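Local structure of aminotransferase (Bacillus subtilis, 6L1O) at residues Asp156-Ile160 against Ala192-Ala196; Met171-Tyr175 against Phe188-Ala192. The protein is a pyridoxal-phosphate-dependent class I aminotransferase encoded in the operon for making the dipeptide antibiotic bacilysin. One frame throughout, in Å; residues are numbered along the deposited sequence.

How a cofactor site is backed by an apolar core can be followed along helix 186-199 of this class I aminotransferase. In contact 2 the helix packs on residues 171-175 at the end of strand 168-174, whose Asn-174 reaches the cofactor, OD1 lying 3.6 Å from PLP C2A; contact 1 lies one turn further along the helix, away from the cofactor pocket, where the loop 156-160 closes over it. The two centres are 8 Å apart and Ala-192 belongs to both. They also touch directly: Phe-157 CE1 lies 3.5 Å from Met-171 SD, and Phe-157 CE2 lies 3.8 Å from Phe-188 CE1, making one continuous apolar layer.

Contact 1: residues Asp156-Ile160 against Ala192-Ala196; sequences DFEKI and AAAFA
The backbones come nearest at Phe-157 and Phe-195, whose CA atoms are 7.4 Å apart, where the loop between strands 141-146 and 168-174 lies against helix 186-199 of the aminotransferase fold. The loop turns sharply here: Asp-156 OD1 accepts a hydrogen bond from Glu-158 N, forming an Asx turn just as the chain reaches the helix. What joins the two segments is apolar. Phe-195, with CG anti to its own backbone N (chi1 -172°), extends from the helix and presents one ring face to Phe-157. Over the centre of that face sits Phe-157 CB, a CH-pi contact 3.6 Å from the Phe-195 ring centroid and only 10° off the normal. Because the CB takes this place, the two rings, though inclined by just 22°, are slid apart and barely overlap. The Phe-157 ring continues past its neighbour to Ala-192, one helical turn earlier, where CZ meets Ala-192 CB at 3.8 Å, and it also touches Met-145 and Met-171 on the two strands. Ile-160 comes to the far end of the Phe-195 ring, its CD1 lying 4.0 Å from Phe-195 CE2. Beside that end, Phe-157 O lies 3.3 Å from Phe-195 CZ.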
loop_
_atom_site.group_PDB
_atom_site.type_symbol
_atom_site.label_atom_id
_atom_site.label_comp_id
_atom_site.label_asym_id
_atom_site.label_seq_id
_atom_site.Cartn_x
_atom_site.Cartn_y
_atom_site.Cartn_z
ATOM N N ASP B 156 11.954 -14.920 -27.384
ATOM C CA ASP B 156 11.417 -15.582 -28.574
ATOM C C ASP B 156 10.153 -16.345 -28.148
ATOM O O ASP B 156 10.232 -17.406 -27.516
ATOM C CB ASP B 156 12.461 -16.537 -29.162
ATOM C CG ASP B 156 12.015 -17.149 -30.493
ATOM O OD1 ASP B 156 10.800 -17.104 -30.838
ATOM O OD2 ASP B 156 12.914 -17.697 -31.180
ATOM N N PHE B 157 9.005 -15.823 -28.526
ATOM C CA PHE B 157 7.708 -16.344 -28.031
ATOM C C PHE B 157 7.365 -17.723 -28.616
ATOM O O PHE B 157 6.617 -18.497 -28.002
ATOM C CB PHE B 157 6.587 -15.370 -28.339
ATOM C CG PHE B 157 6.739 -14.026 -27.656
ATOM C CD1 PHE B 157 6.764 -13.946 -26.267
ATOM C CD2 PHE B 157 6.847 -12.877 -28.385
ATOM C CE1 PHE B 157 6.908 -12.727 -25.619
ATOM C CE2 PHE B 157 6.997 -11.630 -27.756
ATOM C CZ PHE B 157 7.001 -11.564 -26.370
ATOM N N GLU B 158 7.937 -18.026 -29.777
ATOM C CA GLU B 158 7.772 -19.330 -30.413
ATOM C C GLU B 158 8.623 -20.419 -29.767
ATOM O O GLU B 158 8.373 -21.597 -29.995
ATOM C CB GLU B 158 8.103 -19.212 -31.900
ATOM C CG GLU B 158 7.117 -18.352 -32.664
ATOM C CD GLU B 158 5.712 -18.967 -32.707
ATOM O OE1 GLU B 158 5.598 -20.215 -32.740
ATOM O OE2 GLU B 158 4.712 -18.208 -32.715
ATOM N N LYS B 159 9.598 -20.032 -28.940
ATOM C CA LYS B 159 10.372 -20.988 -28.173
ATOM C C LYS B 159 9.591 -21.546 -26.981
ATOM O O LYS B 159 10.000 -22.514 -26.409
ATOM C CB LYS B 159 11.706 -20.378 -27.721
ATOM N N ILE B 160 8.480 -20.914 -26.613
ATOM C CA ILE B 160 7.719 -21.315 -25.442
ATOM C C ILE B 160 6.944 -22.588 -25.805
ATOM O O ILE B 160 6.295 -22.662 -26.856
ATOM C CB ILE B 160 6.724 -20.239 -24.991
ATOM C CG1 ILE B 160 7.464 -18.930 -24.607
ATOM C CG2 ILE B 160 5.925 -20.738 -23.797
ATOM C CD1 ILE B 160 6.524 -17.721 -24.536
ATOM N N ALA B 192 4.390 -9.141 -29.408
ATOM C CA ALA B 192 4.015 -9.539 -28.061
ATOM C C ALA B 192 2.490 -9.503 -27.868
ATOM O O ALA B 192 1.944 -10.410 -27.287
ATOM C CB ALA B 192 4.707 -8.639 -27.035
ATOM N N ALA B 193 1.848 -8.431 -28.324
ATOM C CA ALA B 193 0.444 -8.259 -28.126
ATOM C C ALA B 193 -0.362 -9.264 -28.975
ATOM O O ALA B 193 -1.401 -9.790 -28.534
ATOM C CB ALA B 193 0.012 -6.842 -28.425
ATOM N N ALA B 194 0.123 -9.502 -30.182
ATOM C CA ALA B 194 -0.444 -10.526 -31.065
ATOM C C ALA B 194 -0.362 -11.915 -30.447
ATOM O O ALA B 194 -1.350 -12.647 -30.423
ATOM C CB ALA B 194 0.264 -10.511 -32.422
ATOM N N PHE B 195 0.800 -12.247 -29.888
ATOM C CA PHE B 195 0.991 -13.513 -29.212
ATOM C C PHE B 195 0.063 -13.706 -27.976
ATOM O O PHE B 195 -0.503 -14.766 -27.752
ATOM C CB PHE B 195 2.457 -13.649 -28.802
ATOM C CG PHE B 195 2.819 -14.989 -28.276
ATOM C CD1 PHE B 195 3.119 -16.039 -29.167
ATOM C CD2 PHE B 195 2.854 -15.237 -26.886
ATOM C CE1 PHE B 195 3.484 -17.287 -28.674
ATOM C CE2 PHE B 195 3.190 -16.489 -26.393
ATOM C CZ PHE B 195 3.500 -17.517 -27.298
ATOM N N ALA B 196 -0.089 -12.650 -27.184
ATOM C CA ALA B 196 -0.899 -12.725 -25.964
ATOM C C ALA B 196 -2.381 -12.833 -26.312
ATOM O O ALA B 196 -3.120 -13.564 -25.677
ATOM C CB ALA B 196 -0.625 -11.497 -25.113
#

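Contact 2: residues Met171-Tyr175 against Phe188-Ala192; sequences MFLNY and FYAKA. With PLP (pyridoxal-5'-phosphate), chain E.
Leu-173 from the strand and Tyr-175 from just beyond it project into the side of the helix formed by Phe-188, Tyr-189 and Ala-192, an interface within the beta-alpha-beta unit of strand 168-174, helix 186-199 and strand 202-206. Strand 171-174 and helix 188-192 run almost exactly antiparallel, at 177°, with their axes 11.8 Å apart, a spacing filled by side chains. The central bump is Leu-173 CD1, which enters the hollow between the small Ala-192 and the broad ring of Phe-188: it lies 3.9 Å from Ala-192 CB and 4.1 Å from Phe-188 CE2. With chi1 at 169°, the Phe-188 ring is carried away from its own backbone N, out from the helix to meet the leucine coming from the strand. That same CE2 corner also touches Tyr-175 CE2, at 4.2 Å, so it faces the notch between the leucine and the tyrosine; the two aromatic planes are inclined by 73°. Towards the other end Met-171 adds a looser contact through its terminal methyl, CE being 4.4 Å from Ala-192 CB. Leu-203 of strand 202-206 touches Met-171, Leu-173 and Ala-192, extending the apolar layer to the next strand. The strand's alternation sends Asn-174 to the cofactor side, where Asp-206 O accepts from ND2, and OD1 accepts from Asn-178 N, fixing the amide at both ends. Tyr-175 OH is hydrogen-bonded to Tyr-153 O. At the other end of that side chain Tyr-189, its ring edge-to-face with His-205, brings its OH to 3.4 Å from Tyr-175 CB.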
loop_
_atom_site.group_PDB
_atom_site.type_symbol
_atom_site.label_atom_id
_atom_site.label_comp_id
_atom_site.label_asym_id
_atom_site.label_seq_id
_atom_site.Cartn_x
_atom_site.Cartn_y
_atom_site.Cartn_z
ATOM N N MET B 171 1.938 -12.581 -18.523
ATOM C CA MET B 171 3.295 -12.410 -18.890
ATOM C C MET B 171 3.834 -11.026 -18.439
ATOM O O MET B 171 3.179 -10.047 -18.626
ATOM C CB MET B 171 3.400 -12.496 -20.417
ATOM C CG MET B 171 4.833 -12.191 -20.934
ATOM S SD MET B 171 5.025 -12.377 -22.708
ATOM C CE MET B 171 4.084 -11.116 -23.403
ATOM N N PHE B 172 5.060 -11.007 -17.952
ATOM C CA PHE B 172 5.825 -9.758 -17.711
ATOM C C PHE B 172 6.836 -9.461 -18.788
ATOM O O PHE B 172 7.595 -10.345 -19.214
ATOM C CB PHE B 172 6.579 -9.855 -16.368
ATOM C CG PHE B 172 5.687 -9.765 -15.168
ATOM C CD1 PHE B 172 4.946 -8.618 -14.929
ATOM C CD2 PHE B 172 5.641 -10.796 -14.257
ATOM C CE1 PHE B 172 4.101 -8.529 -13.810
ATOM C CE2 PHE B 172 4.842 -10.706 -13.124
ATOM C CZ PHE B 172 4.092 -9.575 -12.896
ATOM N N LEU B 173 6.902 -8.200 -19.210
ATOM C CA LEU B 173 7.974 -7.728 -20.014
ATOM C C LEU B 173 8.477 -6.386 -19.414
ATOM O O LEU B 173 7.711 -5.669 -18.812
ATOM C CB LEU B 173 7.488 -7.523 -21.457
ATOM C CG LEU B 173 6.952 -8.752 -22.196
ATOM C CD1 LEU B 173 6.260 -8.294 -23.481
ATOM C CD2 LEU B 173 8.062 -9.714 -22.467
ATOM N N ASN B 174 9.737 -6.058 -19.629
ATOM C CA ASN B 174 10.350 -4.890 -19.049
ATOM C C ASN B 174 11.371 -4.248 -19.987
ATOM O O ASN B 174 12.507 -4.704 -20.049
ATOM C CB ASN B 174 11.002 -5.311 -17.733
ATOM C CG ASN B 174 11.820 -4.239 -17.088
ATOM O OD1 ASN B 174 12.899 -4.497 -16.610
ATOM N ND2 ASN B 174 11.316 -3.021 -17.076
ATOM N N TYR B 175 10.982 -3.207 -20.700
ATOM C CA TYR B 175 11.899 -2.450 -21.596
ATOM C C TYR B 175 11.667 -0.954 -21.500
ATOM O O TYR B 175 10.532 -0.502 -21.544
ATOM C CB TYR B 175 11.847 -2.953 -23.063
ATOM C CG TYR B 175 12.164 -4.451 -23.151
ATOM C CD1 TYR B 175 13.470 -4.899 -23.220
ATOM C CD2 TYR B 175 11.163 -5.394 -23.061
ATOM C CE1 TYR B 175 13.749 -6.216 -23.235
ATOM C CE2 TYR B 175 11.453 -6.740 -23.061
ATOM C CZ TYR B 175 12.740 -7.151 -23.137
ATOM O OH TYR B 175 13.034 -8.501 -23.111
ATOM N N PHE B 188 8.278 -5.037 -31.836
ATOM C CA PHE B 188 8.334 -6.087 -30.806
ATOM C C PHE B 188 7.047 -6.112 -29.982
ATOM O O PHE B 188 6.484 -7.169 -29.729
ATOM C CB PHE B 188 9.500 -5.910 -29.881
ATOM C CG PHE B 188 9.432 -6.788 -28.681
ATOM C CD1 PHE B 188 9.721 -8.129 -28.784
ATOM C CD2 PHE B 188 9.021 -6.284 -27.464
ATOM C CE1 PHE B 188 9.643 -8.950 -27.681
ATOM C CE2 PHE B 188 8.906 -7.087 -26.368
ATOM C CZ PHE B 188 9.245 -8.413 -26.440
ATOM N N TYR B 189 6.578 -4.924 -29.618
ATOM C CA TYR B 189 5.401 -4.827 -28.782
ATOM C C TYR B 189 4.159 -5.307 -29.512
ATOM O O TYR B 189 3.264 -5.862 -28.892
ATOM C CB TYR B 189 5.201 -3.383 -28.272
ATOM C CG TYR B 189 6.199 -2.940 -27.227
ATOM C CD1 TYR B 189 6.513 -3.746 -26.160
ATOM C CD2 TYR B 189 6.824 -1.692 -27.303
ATOM C CE1 TYR B 189 7.426 -3.349 -25.224
ATOM C CE2 TYR B 189 7.748 -1.279 -26.338
ATOM C CZ TYR B 189 8.028 -2.106 -25.301
ATOM O OH TYR B 189 8.952 -1.724 -24.335
ATOM N N ALA B 190 4.112 -5.069 -30.827
ATOM C CA ALA B 190 2.981 -5.526 -31.637
ATOM C C ALA B 190 2.935 -7.041 -31.677
ATOM O O ALA B 190 1.875 -7.637 -31.587
ATOM C CB ALA B 190 3.069 -4.951 -33.052
ATOM N N LYS B 191 4.108 -7.628 -31.790
ATOM C CA LYS B 191 4.300 -9.054 -31.816
ATOM C C LYS B 191 3.883 -9.700 -30.502
ATOM O O LYS B 191 3.139 -10.661 -30.465
ATOM C CB LYS B 191 5.782 -9.303 -32.093
ATOM C CG LYS B 191 6.154 -10.616 -32.688
ATOM C CD LYS B 191 7.536 -10.502 -33.300
ATOM C CE LYS B 191 8.150 -11.837 -33.676
ATOM N NZ LYS B 191 9.440 -11.589 -34.409
ATOM N N ALA B 192 4.390 -9.141 -29.408
ATOM C CA ALA B 192 4.015 -9.539 -28.061
ATOM C C ALA B 192 2.490 -9.503 -27.868
ATOM O O ALA B 192 1.944 -10.410 -27.287
ATOM C CB ALA B 192 4.707 -8.639 -27.035
HETATM N N1 PLP E . 10.374 -2.257 -12.223
HETATM C C2 PLP E . 11.709 -2.370 -12.339
HETATM C C2A PLP E . 12.333 -3.388 -13.249
HETATM C C3 PLP E . 12.582 -1.583 -11.499
HETATM O O3 PLP E . 13.917 -1.669 -11.520
HETATM C C4 PLP E . 11.943 -0.629 -10.665
HETATM C C4A PLP E . 12.838 -0.109 -9.568
HETATM C C5 PLP E . 10.490 -0.554 -10.602
HETATM C C6 PLP E . 9.758 -1.378 -11.443
HETATM C C5A PLP E . 9.764 0.481 -9.795
HETATM O O4P PLP E . 9.901 0.403 -8.444
HETATM P P PLP E . 8.956 1.330 -7.484
HETATM O O1P PLP E . 8.323 0.365 -6.546
HETATM O O2P PLP E . 7.997 2.170 -8.299
HETATM O O3P PLP E . 9.934 2.240 -6.793
#